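Local coordinates for protein PrgZ (PDB 4FAJ) that serves as a pheromone receptor of Enterococcus faecalis, a membrane-anchored substrate-binding protein that binds peptide outside the cell, at residues 72-75 / 76-79; 213-216 / 217-220. One frame throughout, in Å; residues are numbered along the deposited sequence.

Contact 1. Residues 72-75 / 76-79; sequences SLDP and ATAV
With chi1 at 173°, S72 carries its OG away from its own N and in toward the returning chain; T77, at 68°, tucks OG1 between its backbone N and carbonyl carbon, where it meets that oxygen. The two hydroxyls touch tip to tip, S72 OG lying 2.6 Å from T77 OG1 in a short hydrogen bond. S72 OG also accepts from D74 N at 3.0 Å on a nearly straight path (164°), so one hydroxyl closes an ST turn with the chain just ahead of it and reaches T77 across the turn.

The loop from strand 61-66 to helix 81-90, in which this turn sits, illustrates how a chain without regular secondary structure can be folded around a few acceptors. D74 O is one of them: A78 N approaches at 2.9 Å, close to the direction of the C=O bond, while T77 N, 2.8 Å away, comes from above the carbonyl plane. Two donors thus fix the orientation of this peptide group. The side chains of D74 and T77 cross at about a right angle, and D74 OD1 takes A76 N at 3.1 Å from well above the carboxylate plane. OD2 is turned to R148 of helix 139-150 in a salt bridge, so the same buried carboxylate ties the turn to a neighbouring helix and probably stays ionised. A76 lays its methyl alongside OD1, with CB 3.6 Å from that oxygen, and packs on R148 and V149. A single water donates to both P75 O and A78 O, 2.7 Å from each, and so spans the turn. Just beyond, V79 makes backbone hydrogen bonds to the bound peptide and packs on one of its apolar side chains.

Contact 2. Residues 213-216 / 217-220; sequences PVQQ and KAIK
Helix 216-222 starts with Q215 at its N-cap, and the side chain of this glutamine folds forward over the first turn to meet K217 and A218. Its OE1 accepts from A218 N at 3.1 Å, a weak capping bond because the N-H points well off the oxygen (128°). The same oxygen rests 3.4 Å from A218 CB and close to the CB of K217, so the amide end lies against the start of the helix as well as bonding to it. CG of Q215 is swung opposite its backbone N (chi1 -167°), and from there the extended chain runs side by side with K217, both pointing the same way.

This N-terminal cap shows how a glutamine can stand in for the shorter side chains more often met at such a position. The amide is gripped from both ends: NE2 gives a hydrogen bond to D133 and a weak one to T135, while OE1 also accepts from a water at 2.8 Å. That water in turn receives a hydrogen bond from K217 NZ, which the bend at the end of the lysine chain (chi4 -75°) turns to the water. In the backbone the regular helical pattern begins at once, with I219 N bonded to Q215 O at 3.0 Å and K220 N to Q216 O at 2.9 Å.

On another side of the turn V214 and I219 make the apolar part of the contact. Their side chains cross at about a right angle, V214 CG2 sitting 3.6 Å from I219 CG1 and almost as near to CD1. Helix 139-150 lies beyond this pair, V214 packing on A145 and I219 on R148, and its D141 accepts from Q216 N.

Overall arrangement
Contact 1 is buried, with its centre about 12 Å from the centre of the chain, whereas contact 2 lies about 25 Å out and is only partly buried, its lysines exposed. Both are local contacts that pack on helix 139-150, one in a loop and the other at a helix start, and R148 serves the two, through a salt bridge in 72-79 and through packing in 213-220; Y226 also touches both. Their chemistry follows their place: the inner loop relies on hydroxyls, a carboxylate and a shared carbonyl, the outer helix start on an amide cap, repeating helical bonds and an apolar pair. They meet directly where P75 CG packs 3.9 Å from V214 CG1.

Contact 1. Residues 72-75 / 76-79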
loop_
_atom_site.group_PDB
_atom_site.type_symbol
_atom_site.label_atom_id
_atom_site.label_comp_id
_atom_site.label_asym_id
_atom_site.label_seq_id
_atom_site.Cartn_x
_atom_site.Cartn_y
_atom_site.Cartn_z
ATOM N N SER A 72 -7.909 -9.969 -0.205
ATOM C CA SER A 72 -9.221 -9.482 -0.613
ATOM C C SER A 72 -9.394 -9.533 -2.135
ATOM O O SER A 72 -8.429 -9.335 -2.886
ATOM C CB SER A 72 -9.426 -8.042 -0.105
ATOM O OG SER A 72 -10.618 -7.477 -0.616
ATOM N N LEU A 73 -10.619 -9.820 -2.570
ATOM C CA LEU A 73 -11.009 -9.732 -3.973
ATOM C C LEU A 73 -12.037 -8.612 -4.203
ATOM O O LEU A 73 -12.704 -8.578 -5.246
ATOM C CB LEU A 73 -11.580 -11.070 -4.444
ATOM C CG LEU A 73 -10.686 -12.296 -4.312
ATOM C CD1 LEU A 73 -11.461 -13.554 -4.700
ATOM C CD2 LEU A 73 -9.460 -12.128 -5.184
ATOM N N ASP A 74 -12.164 -7.711 -3.233
ATOM C CA ASP A 74 -13.165 -6.642 -3.268
ATOM C C ASP A 74 -12.475 -5.271 -3.211
ATOM O O ASP A 74 -11.833 -4.934 -2.209
ATOM C CB ASP A 74 -14.133 -6.803 -2.098
ATOM C CG ASP A 74 -15.271 -5.775 -2.101
ATOM O OD1 ASP A 74 -15.348 -4.891 -2.987
ATOM O OD2 ASP A 74 -16.104 -5.850 -1.175
ATOM N N PRO A 75 -12.638 -4.458 -4.273
ATOM C CA PRO A 75 -12.102 -3.093 -4.288
ATOM C C PRO A 75 -12.352 -2.297 -3.005
ATOM O O PRO A 75 -11.502 -1.517 -2.573
ATOM C CB PRO A 75 -12.861 -2.442 -5.457
ATOM C CG PRO A 75 -13.105 -3.548 -6.393
ATOM C CD PRO A 75 -13.378 -4.758 -5.517
ATOM N N ALA A 76 -13.525 -2.472 -2.415
ATOM C CA ALA A 76 -13.886 -1.728 -1.220
ATOM C C ALA A 76 -13.032 -2.108 -0.012
ATOM O O ALA A 76 -12.826 -1.274 0.858
ATOM C CB ALA A 76 -15.377 -1.908 -0.902
ATOM N N THR A 77 -12.529 -3.340 0.048
ATOM C CA THR A 77 -11.810 -3.822 1.230
ATOM C C THR A 77 -10.321 -4.110 1.028
ATOM O O THR A 77 -9.608 -4.263 2.012
ATOM C CB THR A 77 -12.449 -5.105 1.806
ATOM O OG1 THR A 77 -12.257 -6.192 0.889
ATOM C CG2 THR A 77 -13.950 -4.886 2.087
ATOM N N ALA A 78 -9.853 -4.175 -0.222
ATOM C CA ALA A 78 -8.458 -4.492 -0.511
ATOM C C ALA A 78 -7.518 -3.318 -0.167
ATOM O O ALA A 78 -7.690 -2.206 -0.665
ATOM C CB ALA A 78 -8.296 -4.889 -1.971
ATOM N N VAL A 79 -6.532 -3.585 0.684
ATOM C CA VAL A 79 -5.567 -2.575 1.120
ATOM C C VAL A 79 -4.091 -3.036 1.150
ATOM O O VAL A 79 -3.189 -2.210 1.374
ATOM C CB VAL A 79 -5.979 -2.021 2.504
ATOM C CG1 VAL A 79 -5.655 -3.010 3.616
ATOM C CG2 VAL A 79 -5.316 -0.683 2.751
HETATM O O HOH W 1 -8.872 -1.614 -3.040
#

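Contact 2. Residues 213-216 / 217-220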
loop_
_atom_site.group_PDB
_atom_site.type_symbol
_atom_site.label_atom_id
_atom_site.label_comp_id
_atom_site.label_asym_id
_atom_site.label_seq_id
_atom_site.Cartn_x
_atom_site.Cartn_y
_atom_site.Cartn_z
ATOM N N PRO A 213 -14.977 0.135 -10.259
ATOM C CA PRO A 213 -16.391 -0.189 -10.157
ATOM C C PRO A 213 -16.579 -1.623 -9.663
ATOM O O PRO A 213 -15.656 -2.435 -9.737
ATOM C CB PRO A 213 -16.880 -0.072 -11.600
ATOM C CG PRO A 213 -15.673 -0.452 -12.436
ATOM C CD PRO A 213 -14.459 -0.038 -11.629
ATOM N N VAL A 214 -17.766 -1.912 -9.157
ATOM C CA VAL A 214 -18.216 -3.282 -8.998
ATOM C C VAL A 214 -19.555 -3.377 -9.684
ATOM O O VAL A 214 -20.274 -2.375 -9.792
ATOM C CB VAL A 214 -18.324 -3.716 -7.513
ATOM C CG1 VAL A 214 -16.922 -3.895 -6.917
ATOM C CG2 VAL A 214 -19.150 -2.730 -6.720
ATOM N N GLN A 215 -19.890 -4.572 -10.156
ATOM C CA GLN A 215 -21.095 -4.768 -10.954
ATOM C C GLN A 215 -22.321 -4.793 -10.050
ATOM O O GLN A 215 -22.383 -5.580 -9.114
ATOM C CB GLN A 215 -21.009 -6.069 -11.745
ATOM C CG GLN A 215 -22.075 -6.198 -12.825
ATOM C CD GLN A 215 -22.316 -7.626 -13.239
ATOM O OE1 GLN A 215 -22.596 -8.486 -12.405
ATOM N NE2 GLN A 215 -22.220 -7.892 -14.534
ATOM N N GLN A 216 -23.293 -3.927 -10.328
ATOM C CA GLN A 216 -24.488 -3.848 -9.490
ATOM C C GLN A 216 -25.205 -5.195 -9.357
ATOM O O GLN A 216 -25.624 -5.561 -8.263
ATOM C CB GLN A 216 -25.460 -2.798 -10.023
ATOM C CG GLN A 216 -25.078 -1.369 -9.729
ATOM C CD GLN A 216 -25.943 -0.397 -10.494
ATOM O OE1 GLN A 216 -25.697 -0.127 -11.673
ATOM N NE2 GLN A 216 -26.976 0.119 -9.842
ATOM N N LYS A 217 -25.349 -5.918 -10.464
ATOM C CA LYS A 217 -26.028 -7.223 -10.470
ATOM C C LYS A 217 -25.339 -8.232 -9.538
ATOM O O LYS A 217 -25.998 -8.920 -8.754
ATOM C CB LYS A 217 -26.088 -7.770 -11.902
ATOM C CG LYS A 217 -26.697 -9.165 -12.053
ATOM C CD LYS A 217 -27.075 -9.443 -13.514
ATOM C CE LYS A 217 -27.313 -10.922 -13.762
ATOM N NZ LYS A 217 -26.025 -11.670 -13.799
ATOM N N ALA A 218 -24.013 -8.315 -9.635
ATOM C CA ALA A 218 -23.210 -9.177 -8.762
ATOM C C ALA A 218 -23.312 -8.787 -7.285
ATOM O O ALA A 218 -23.402 -9.666 -6.421
ATOM C CB ALA A 218 -21.743 -9.166 -9.195
ATOM N N ILE A 219 -23.292 -7.486 -7.002
ATOM C CA ILE A 219 -23.393 -6.992 -5.630
ATOM C C ILE A 219 -24.764 -7.337 -5.035
ATOM O O ILE A 219 -24.862 -7.743 -3.878
ATOM C CB ILE A 219 -23.147 -5.462 -5.550
ATOM C CG1 ILE A 219 -21.681 -5.130 -5.873
ATOM C CG2 ILE A 219 -23.539 -4.908 -4.175
ATOM C CD1 ILE A 219 -20.692 -5.515 -4.768
ATOM N N LYS A 220 -25.815 -7.176 -5.830
ATOM C CA LYS A 220 -27.163 -7.524 -5.380
ATOM C C LYS A 220 -27.285 -9.022 -5.113
ATOM O O LYS A 220 -27.954 -9.433 -4.166
ATOM C CB LYS A 220 -28.203 -7.103 -6.408
ATOM C CG LYS A 220 -28.387 -5.602 -6.539
ATOM C CD LYS A 220 -29.214 -5.323 -7.785
ATOM C CE LYS A 220 -29.527 -3.862 -7.968
ATOM N NZ LYS A 220 -30.547 -3.697 -9.067
HETATM O O HOH W 2 -23.660 -11.063 -12.485
#